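Lin1840 protein (Listeria innocua serovar 6a, PDB 4ZOC) probably hydrolyses terminal, non-reducing beta-D-glucosyl residues to release glucose, as a family 3 beta-glucosidase involved in beta-1,2-glucan metabolism. Local coordinates at residues L179-A187 with N337-G348. The protein carries 2 engineered substitutions. Numbering follows the deposited sequence.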
loop_
_atom_site.group_PDB
_atom_site.type_symbol
_atom_site.label_atom_id
_atom_site.label_comp_id
_atom_site.label_asym_id
_atom_site.label_seq_id
_atom_site.Cartn_x
_atom_site.Cartn_y
_atom_site.Cartn_z
ATOM N N LEU A 179 39.004 -5.451 -15.106
ATOM C CA LEU A 179 38.780 -6.496 -14.113
ATOM C C LEU A 179 39.665 -7.719 -14.365
ATOM O O LEU A 179 39.799 -8.611 -13.507
ATOM C CB LEU A 179 37.283 -6.826 -13.997
ATOM C CG LEU A 179 36.521 -5.790 -13.151
ATOM C CD1 LEU A 179 35.036 -5.866 -13.407
ATOM C CD2 LEU A 179 36.830 -5.926 -11.663
ATOM N N ASN A 180 40.295 -7.772 -15.555
ATOM C CA ASN A 180 41.184 -8.870 -15.825
ATOM C C ASN A 180 42.569 -8.634 -15.271
ATOM O O ASN A 180 43.336 -9.592 -15.137
ATOM C CB ASN A 180 41.230 -9.169 -17.310
ATOM C CG ASN A 180 41.854 -8.056 -18.094
ATOM O OD1 ASN A 180 41.626 -6.883 -17.864
ATOM N ND2 ASN A 180 42.673 -8.418 -19.010
ATOM N N GLU A 181 42.845 -7.402 -14.828
ATOM C CA GLU A 181 44.174 -6.981 -14.310
ATOM C C GLU A 181 44.140 -6.560 -12.852
ATOM O O GLU A 181 45.075 -6.773 -12.151
ATOM C CB GLU A 181 44.705 -5.748 -15.103
ATOM C CG GLU A 181 44.855 -5.887 -16.618
ATOM C CD GLU A 181 45.244 -4.567 -17.314
ATOM O OE1 GLU A 181 45.433 -3.527 -16.639
ATOM O OE2 GLU A 181 45.340 -4.542 -18.572
ATOM N N ASN A 182 43.059 -5.902 -12.426
ATOM C CA ASN A 182 42.901 -5.403 -11.105
ATOM C C ASN A 182 42.199 -6.495 -10.254
ATOM O O ASN A 182 40.987 -6.452 -10.035
ATOM C CB ASN A 182 42.017 -4.118 -11.134
ATOM C CG ASN A 182 42.629 -2.978 -11.930
ATOM O OD1 ASN A 182 41.944 -2.051 -12.423
ATOM N ND2 ASN A 182 43.896 -3.054 -12.107
ATOM N N LEU A 183 42.979 -7.436 -9.728
ATOM C CA LEU A 183 42.433 -8.621 -9.088
ATOM C C LEU A 183 42.065 -8.471 -7.626
ATOM O O LEU A 183 41.626 -9.465 -6.993
ATOM C CB LEU A 183 43.417 -9.799 -9.258
ATOM C CG LEU A 183 43.909 -10.089 -10.698
ATOM C CD1 LEU A 183 44.655 -11.405 -10.774
ATOM C CD2 LEU A 183 42.790 -10.027 -11.749
ATOM N N GLU A 184 42.128 -7.243 -7.126
ATOM C CA GLU A 184 41.574 -6.902 -5.782
ATOM C C GLU A 184 40.203 -6.203 -5.864
ATOM O O GLU A 184 39.555 -5.976 -4.842
ATOM C CB GLU A 184 42.492 -5.950 -5.005
ATOM C CG GLU A 184 43.818 -6.605 -4.612
ATOM C CD GLU A 184 44.793 -5.634 -3.946
ATOM O OE1 GLU A 184 44.398 -4.455 -3.647
ATOM O OE2 GLU A 184 45.957 -6.062 -3.702
ATOM N N GLN A 185 39.806 -5.866 -7.078
ATOM C CA GLN A 185 38.420 -5.463 -7.420
ATOM C C GLN A 185 37.653 -6.657 -7.942
ATOM O O GLN A 185 38.232 -7.679 -8.345
ATOM C CB GLN A 185 38.457 -4.455 -8.553
ATOM C CG GLN A 185 39.377 -3.288 -8.406
ATOM C CD GLN A 185 39.085 -2.407 -7.281
ATOM O OE1 GLN A 185 39.974 -1.699 -6.852
ATOM N NE2 GLN A 185 37.862 -2.430 -6.750
ATOM N N MET A 186 36.319 -6.553 -7.939
ATOM C CA MET A 186 35.471 -7.667 -8.335
ATOM C C MET A 186 34.255 -7.133 -9.099
ATOM O O MET A 186 33.962 -5.935 -9.066
ATOM C CB MET A 186 35.017 -8.434 -7.102
ATOM C CG MET A 186 34.012 -7.728 -6.194
ATOM S SD MET A 186 33.810 -8.514 -4.593
ATOM C CE MET A 186 33.448 -10.188 -5.015
ATOM N N ALA A 187 33.545 -8.018 -9.783
ATOM C CA ALA A 187 32.310 -7.638 -10.459
ATOM C C ALA A 187 31.183 -7.421 -9.446
ATOM O O ALA A 187 30.995 -8.188 -8.489
ATOM C CB ALA A 187 31.910 -8.651 -11.467
ATOM N N ASN A 337 35.743 -13.892 -19.167
ATOM C CA ASN A 337 36.878 -13.204 -19.844
ATOM C C ASN A 337 37.230 -11.849 -19.240
ATOM O O ASN A 337 38.404 -11.560 -19.039
ATOM C CB ASN A 337 36.628 -13.148 -21.363
ATOM C CG ASN A 337 37.889 -12.909 -22.190
ATOM O OD1 ASN A 337 39.002 -13.361 -21.867
ATOM N ND2 ASN A 337 37.704 -12.215 -23.270
ATOM N N ASP A 338 36.198 -11.065 -18.880
ATOM C CA ASP A 338 36.320 -9.810 -18.212
ATOM C C ASP A 338 37.058 -9.948 -16.904
ATOM O O ASP A 338 37.772 -9.040 -16.519
ATOM C CB ASP A 338 34.926 -9.163 -17.998
ATOM C CG ASP A 338 34.296 -8.655 -19.306
ATOM O OD1 ASP A 338 34.951 -8.630 -20.380
ATOM O OD2 ASP A 338 33.136 -8.234 -19.276
ATOM N N LEU A 339 36.870 -11.077 -16.212
ATOM C CA LEU A 339 37.517 -11.346 -14.899
ATOM C C LEU A 339 38.943 -11.965 -15.083
ATOM O O LEU A 339 39.660 -12.192 -14.128
ATOM C CB LEU A 339 36.649 -12.255 -14.067
ATOM C CG LEU A 339 35.307 -11.654 -13.618
ATOM C CD1 LEU A 339 34.337 -12.753 -13.299
ATOM C CD2 LEU A 339 35.588 -10.796 -12.407
ATOM N N GLY A 340 39.347 -12.215 -16.329
ATOM C CA GLY A 340 40.692 -12.738 -16.591
ATOM C C GLY A 340 40.820 -14.239 -16.377
ATOM O O GLY A 340 41.948 -14.770 -16.345
ATOM N N LEU A 341 39.695 -14.942 -16.268
ATOM C CA LEU A 341 39.699 -16.366 -15.889
ATOM C C LEU A 341 40.340 -17.261 -16.897
ATOM O O LEU A 341 40.784 -18.328 -16.516
ATOM C CB LEU A 341 38.290 -16.860 -15.522
ATOM C CG LEU A 341 37.732 -16.040 -14.350
ATOM C CD1 LEU A 341 36.280 -16.598 -14.117
ATOM C CD2 LEU A 341 38.581 -16.086 -13.067
ATOM N N PHE A 342 40.338 -16.877 -18.186
ATOM C CA PHE A 342 41.018 -17.735 -19.184
ATOM C C PHE A 342 42.548 -17.675 -19.152
ATOM O O PHE A 342 43.208 -18.556 -19.701
ATOM C CB PHE A 342 40.492 -17.456 -20.579
ATOM C CG PHE A 342 39.045 -17.801 -20.744
ATOM C CD1 PHE A 342 38.658 -19.129 -20.810
ATOM C CD2 PHE A 342 38.077 -16.807 -20.837
ATOM C CE1 PHE A 342 37.378 -19.474 -20.990
ATOM C CE2 PHE A 342 36.758 -17.156 -21.004
ATOM C CZ PHE A 342 36.399 -18.482 -21.056
ATOM N N GLU A 343 43.090 -16.645 -18.526
ATOM C CA GLU A 343 44.557 -16.493 -18.296
ATOM C C GLU A 343 44.922 -16.972 -16.893
ATOM O O GLU A 343 45.865 -17.695 -16.738
ATOM C CB GLU A 343 45.046 -15.068 -18.459
ATOM C CG GLU A 343 44.980 -14.493 -19.855
ATOM C CD GLU A 343 43.561 -14.242 -20.323
ATOM O OE1 GLU A 343 42.791 -13.526 -19.623
ATOM O OE2 GLU A 343 43.255 -14.746 -21.405
ATOM N N ASP A 344 44.077 -16.655 -15.901
ATOM C CA ASP A 344 44.262 -17.074 -14.517
ATOM C C ASP A 344 42.938 -17.422 -13.885
ATOM O O ASP A 344 42.218 -16.530 -13.429
ATOM C CB ASP A 344 44.927 -15.974 -13.707
ATOM C CG ASP A 344 45.154 -16.354 -12.241
ATOM O OD1 ASP A 344 44.972 -17.525 -11.854
ATOM O OD2 ASP A 344 45.559 -15.452 -11.446
ATOM N N PRO A 345 42.607 -18.709 -13.861
ATOM C CA PRO A 345 41.323 -19.156 -13.322
ATOM C C PRO A 345 41.233 -19.044 -11.791
ATOM O O PRO A 345 40.160 -19.249 -11.265
ATOM C CB PRO A 345 41.240 -20.616 -13.767
ATOM C CG PRO A 345 42.622 -21.006 -14.140
ATOM C CD PRO A 345 43.430 -19.830 -14.392
ATOM N N TYR A 346 42.354 -18.775 -11.114
ATOM C CA TYR A 346 42.415 -18.587 -9.673
ATOM C C TYR A 346 42.456 -17.140 -9.239
ATOM O O TYR A 346 42.597 -16.872 -8.039
ATOM C CB TYR A 346 43.657 -19.339 -9.107
ATOM C CG TYR A 346 43.599 -20.806 -9.479
ATOM C CD1 TYR A 346 42.768 -21.672 -8.811
ATOM C CD2 TYR A 346 44.368 -21.328 -10.539
ATOM C CE1 TYR A 346 42.625 -22.982 -9.195
ATOM C CE2 TYR A 346 44.226 -22.636 -10.933
ATOM C CZ TYR A 346 43.367 -23.461 -10.251
ATOM O OH TYR A 346 43.257 -24.756 -10.597
ATOM N N ARG A 347 42.323 -16.210 -10.212
ATOM C CA ARG A 347 42.257 -14.782 -10.005
ATOM C C ARG A 347 43.165 -14.299 -8.874
ATOM O O ARG A 347 42.755 -13.655 -7.877
ATOM C CB ARG A 347 40.788 -14.359 -9.833
ATOM C CG ARG A 347 40.563 -12.944 -10.228
ATOM C CD ARG A 347 39.199 -12.699 -10.808
ATOM N NE ARG A 347 39.186 -11.296 -11.193
ATOM C CZ ARG A 347 38.954 -10.276 -10.369
ATOM N NH1 ARG A 347 38.703 -10.470 -9.080
ATOM N NH2 ARG A 347 39.007 -9.051 -10.852
ATOM N N GLY A 348 44.448 -14.584 -9.067
ATOM C CA GLY A 348 45.475 -14.005 -8.236
ATOM C C GLY A 348 45.950 -14.852 -7.076
ATOM O O GLY A 348 46.948 -14.543 -6.497
HETATM O O HOH W 1 38.333 -6.744 -17.863
HETATM O O HOH W 2 43.997 -11.571 -17.865
HETATM O O HOH W 3 43.268 -11.613 -6.196
#
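With CG roughly opposite the backbone N (chi1 -154°) and a bend at chi2, Arg347 turns its guanidinium into the loop 179-187, while Leu183, its CG opposite the carbonyl carbon (chi1 -51°), brings CD2 over one guanidinium face, 3.9 Å from Arg347 NE. The case illustrates how one arginine can tie a loop to a neighbouring segment through main-chain carbonyls. Arg347 NH2 gives an almost straight bond (173°) to Leu179 O at 2.8 Å, in the carbonyl plane on a lone pair. Gln185 O is gripped end-on by two nitrogens, with Arg347 NH1 at 2.9 Å nearly in line with the C=O bond and NH2 above the carbonyl plane. Within its own segment Arg347 NE reaches Leu339 O at 3.1 Å, so three carbonyls near the guanidinium plane fix its rotation; Leu339 CD2 covers the face opposite Leu183. In this family 3 TIM barrel, the contact joins the loop leading into strand 187-193 to the chain leaving helix 322-338, a helix closed by a Schellman motif at Gly340. Asp344 OD1 accepts from Tyr346 N in an Asx turn and OD2 from Gly348 N, against which Leu183 CD1 rests at 3.6 Å. A water bridges Leu183 O and Arg347 O.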